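Local coordinates for protein maleylacetoacetate isomerase (Anaeromyxobacter dehalogenans, PDB 4IGJ) that binds glutathione as a zeta-class member of the glutathione transferase superfamily and probably isomerises maleylacetoacetate, at residues Phe157-Gly162 with Arg198-Asp203. Sequence-based numbering, arbitrary orientation.
Sequences FFIARG and RRFGLD
Phe200 and Leu202 flank the glycine of a Schellman motif and pack on Ile159 and Ala160 of helix 150-171, in the all-helical C-terminal domain of the glutathione transferase fold. The motif ends helix 185-199. Gly201 takes a positive phi of 71°, and its N bonds Arg198 O at 2.8 Å; Leu202 N bonds back to Ala197 O. The chain then turns so that the side chains before and after the glycine both meet the same helix. The side chains meet by apolar contacts alone, with no hydrogen bond across. Ile159 has two points of touch. Its CD1 reaches the Phe200 ring obliquely, 3.5 Å from CD2 and 4.0 Å from CE2, and the two side chains lie roughly perpendicular. Its CG2 lies 3.7 Å from Leu202 CD2, where the side chains run antiparallel alongside each other. Leu202 carries CG anti to its own backbone N (chi1 -175°), which extends both methyls to the helix surface. There Leu202 CD1 and Leu202 CD2 both come to Ala160 CB from the same side, each 3.9 Å away. Leu202 CD2 also rests 3.7 Å from Ala160 N. Arg161, next along the helix, points away from this contact; it is a glutathione-binding residue of this protein, though no glutathione is bound to this chain here. Arg156, one turn before Ala160, reaches across to hydrogen-bond Phe200 O. Helix 150-171 therefore lies between the C-terminal half of helix 185-199, where Ile159 also touches Gln193 and Ala197, and the second subunit, which packs on Phe157, Phe158 and Arg161.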
ATOM      1  N   PHE A 157       5.460 -15.302 -10.423  1.00 12.66           N
ATOM      2  CA  PHE A 157       5.829 -15.760  -9.092  1.00 15.53           C
ATOM      3  C   PHE A 157       5.217 -14.874  -8.008  1.00 14.73           C
ATOM      4  O   PHE A 157       4.615 -15.369  -7.055  1.00 14.79           O
ATOM      5  CB  PHE A 157       7.349 -15.802  -8.927  1.00 16.18           C
ATOM      6  CG  PHE A 157       7.787 -16.148  -7.533  1.00 14.91           C
ATOM      7  CD1 PHE A 157       7.854 -17.469  -7.118  1.00 17.16           C
ATOM      8  CD2 PHE A 157       8.111 -15.146  -6.624  1.00 14.95           C
ATOM      9  CE1 PHE A 157       8.246 -17.786  -5.828  1.00 22.11           C
ATOM     10  CE2 PHE A 157       8.508 -15.459  -5.329  1.00 19.48           C
ATOM     11  CZ  PHE A 157       8.574 -16.780  -4.934  1.00 22.14           C
ATOM     12  N   PHE A 158       5.393 -13.566  -8.152  1.00 12.94           N
ATOM     13  CA  PHE A 158       4.945 -12.645  -7.113  1.00 13.61           C
ATOM     14  C   PHE A 158       3.437 -12.444  -7.106  1.00 14.41           C
ATOM     15  O   PHE A 158       2.831 -12.292  -6.046  1.00 14.94           O
ATOM     16  CB  PHE A 158       5.702 -11.318  -7.197  1.00 14.43           C
ATOM     17  CG  PHE A 158       7.079 -11.385  -6.603  1.00 13.20           C
ATOM     18  CD1 PHE A 158       7.244 -11.421  -5.223  1.00 15.06           C
ATOM     19  CD2 PHE A 158       8.204 -11.423  -7.409  1.00 14.96           C
ATOM     20  CE1 PHE A 158       8.503 -11.501  -4.666  1.00 15.23           C
ATOM     21  CE2 PHE A 158       9.470 -11.498  -6.858  1.00 18.73           C
ATOM     22  CZ  PHE A 158       9.617 -11.538  -5.483  1.00 17.38           C
ATOM     23  N   ILE A 159       2.817 -12.463  -8.279  1.00 12.77           N
ATOM     24  CA  ILE A 159       1.363 -12.405  -8.327  1.00 11.11           C
ATOM     25  C   ILE A 159       0.726 -13.648  -7.691  1.00 15.21           C
ATOM     26  O   ILE A 159      -0.213 -13.526  -6.904  1.00 15.92           O
ATOM     27  CB  ILE A 159       0.861 -12.190  -9.767  1.00 11.01           C
ATOM     28  CG1 ILE A 159       1.304 -10.806 -10.271  1.00 12.24           C
ATOM     29  CG2 ILE A 159      -0.651 -12.355  -9.846  1.00 13.58           C
ATOM     30  CD1 ILE A 159       1.017 -10.558 -11.748  1.00 13.55           C
ATOM     31  N   ALA A 160       1.250 -14.832  -8.014  1.00 13.57           N
ATOM     32  CA  ALA A 160       0.744 -16.079  -7.443  1.00 15.23           C
ATOM     33  C   ALA A 160       0.874 -16.051  -5.926  1.00 15.23           C
ATOM     34  O   ALA A 160      -0.054 -16.426  -5.203  1.00 19.23           O
ATOM     35  CB  ALA A 160       1.490 -17.284  -8.023  1.00 16.06           C
ATOM     36  N   ARG A 161       2.039 -15.610  -5.456  1.00 17.56           N
ATOM     37  CA  ARG A 161       2.294 -15.465  -4.027  1.00 23.45           C
ATOM     38  C   ARG A 161       1.245 -14.571  -3.368  1.00 20.91           C
ATOM     39  O   ARG A 161       0.681 -14.917  -2.320  1.00 23.90           O
ATOM     40  CB  ARG A 161       3.692 -14.886  -3.810  1.00 25.47           C
ATOM     41  CG  ARG A 161       4.015 -14.577  -2.368  1.00 33.01           C
ATOM     42  CD  ARG A 161       5.508 -14.404  -2.169  1.00 31.96           C
ATOM     43  NE  ARG A 161       5.863 -14.535  -0.763  1.00 40.29           N
ATOM     44  CZ  ARG A 161       6.294 -15.665  -0.216  1.00 43.15           C
ATOM     45  NH1 ARG A 161       6.435 -16.753  -0.961  1.00 40.45           N
ATOM     46  NH2 ARG A 161       6.592 -15.705   1.074  1.00 50.75           N
ATOM     47  N   GLY A 162       0.983 -13.426  -3.989  1.00 18.57           N
ATOM     48  CA  GLY A 162      -0.025 -12.500  -3.503  1.00 17.43           C
ATOM     49  C   GLY A 162      -1.442 -13.057  -3.523  1.00 19.86           C
ATOM     50  O   GLY A 162      -2.192 -12.884  -2.568  1.00 19.15           O
ATOM     51  N   ARG A 198      -4.041 -12.788 -15.354  1.00 12.23           N
ATOM     52  CA  ARG A 198      -4.387 -13.404 -16.635  1.00 14.59           C
ATOM     53  C   ARG A 198      -3.448 -12.930 -17.736  1.00 17.57           C
ATOM     54  O   ARG A 198      -2.958 -13.735 -18.526  1.00 17.60           O
ATOM     55  CB  ARG A 198      -5.851 -13.125 -16.996  1.00 13.98           C
ATOM     56  CG  ARG A 198      -6.840 -13.821 -16.076  1.00 16.23           C
ATOM     57  CD  ARG A 198      -8.280 -13.578 -16.482  1.00 18.46           C
ATOM     58  NE  ARG A 198      -9.193 -13.942 -15.403  1.00 26.32           N
ATOM     59  CZ  ARG A 198      -9.771 -13.064 -14.588  1.00 20.99           C
ATOM     60  NH1 ARG A 198      -9.553 -11.768 -14.749  1.00 22.27           N
ATOM     61  NH2 ARG A 198     -10.584 -13.485 -13.625  1.00 26.22           N
ATOM     62  N   ARG A 199      -3.176 -11.630 -17.768  1.00 13.97           N
ATOM     63  CA  ARG A 199      -2.265 -11.028 -18.737  1.00 16.57           C
ATOM     64  C   ARG A 199      -0.937 -11.789 -18.767  1.00 16.33           C
ATOM     65  O   ARG A 199      -0.380 -12.051 -19.840  1.00 22.36           O
ATOM     66  CB  ARG A 199      -2.024  -9.570 -18.347  1.00 19.92           C
ATOM     67  CG  ARG A 199      -1.249  -8.735 -19.338  1.00 24.28           C
ATOM     68  CD  ARG A 199      -1.642  -7.269 -19.162  1.00 37.37           C
ATOM     69  NE  ARG A 199      -0.945  -6.380 -20.080  1.00 42.51           N
ATOM     70  CZ  ARG A 199       0.242  -5.838 -19.833  1.00 45.89           C
ATOM     71  NH1 ARG A 199       0.878  -6.101 -18.697  1.00 49.11           N
ATOM     72  NH2 ARG A 199       0.801  -5.039 -20.728  1.00 48.79           N
ATOM     73  N   PHE A 200      -0.454 -12.163 -17.585  1.00 15.50           N
ATOM     74  CA  PHE A 200       0.843 -12.816 -17.441  1.00 17.13           C
ATOM     75  C   PHE A 200       0.753 -14.333 -17.564  1.00 17.55           C
ATOM     76  O   PHE A 200       1.741 -15.035 -17.358  1.00 20.75           O
ATOM     77  CB  PHE A 200       1.486 -12.428 -16.105  1.00 17.39           C
ATOM     78  CG  PHE A 200       2.002 -11.019 -16.074  1.00 18.87           C
ATOM     79  CD1 PHE A 200       3.021 -10.631 -16.931  1.00 21.71           C
ATOM     80  CD2 PHE A 200       1.484 -10.089 -15.184  1.00 16.75           C
ATOM     81  CE1 PHE A 200       3.503  -9.329 -16.916  1.00 26.76           C
ATOM     82  CE2 PHE A 200       1.961  -8.783 -15.158  1.00 19.99           C
ATOM     83  CZ  PHE A 200       2.973  -8.404 -16.024  1.00 27.89           C
ATOM     84  N   GLY A 201      -0.428 -14.833 -17.900  1.00 17.05           N
ATOM     85  CA  GLY A 201      -0.623 -16.255 -18.117  1.00 20.86           C
ATOM     86  C   GLY A 201      -0.575 -17.086 -16.854  1.00 21.47           C
ATOM     87  O   GLY A 201      -0.256 -18.279 -16.894  1.00 23.51           O
ATOM     88  N   LEU A 202      -0.887 -16.467 -15.719  1.00 17.43           N
ATOM     89  CA  LEU A 202      -0.923 -17.217 -14.469  1.00 17.17           C
ATOM     90  C   LEU A 202      -2.206 -18.030 -14.368  1.00 19.34           C
ATOM     91  O   LEU A 202      -3.299 -17.508 -14.589  1.00 22.13           O
ATOM     92  CB  LEU A 202      -0.804 -16.282 -13.267  1.00 18.55           C
ATOM     93  CG  LEU A 202      -0.720 -16.960 -11.904  1.00 21.40           C
ATOM     94  CD1 LEU A 202       0.587 -17.727 -11.781  1.00 17.73           C
ATOM     95  CD2 LEU A 202      -0.866 -15.927 -10.781  1.00 19.65           C
ATOM     96  N   ASP A 203      -2.080 -19.310 -14.036  1.00 24.98           N
ATOM     97  CA  ASP A 203      -3.257 -20.151 -13.875  1.00 25.64           C
ATOM     98  C   ASP A 203      -3.999 -19.812 -12.586  1.00 23.38           C
ATOM     99  O   ASP A 203      -3.407 -19.819 -11.503  1.00 22.55           O
ATOM    100  CB  ASP A 203      -2.886 -21.634 -13.888  1.00 32.14           C
ATOM    101  CG  ASP A 203      -4.080 -22.529 -13.606  1.00 31.55           C
ATOM    102  OD1 ASP A 203      -4.902 -22.730 -14.526  1.00 45.02           O
ATOM    103  OD2 ASP A 203      -4.198 -23.020 -12.464  1.00 41.07           O
TER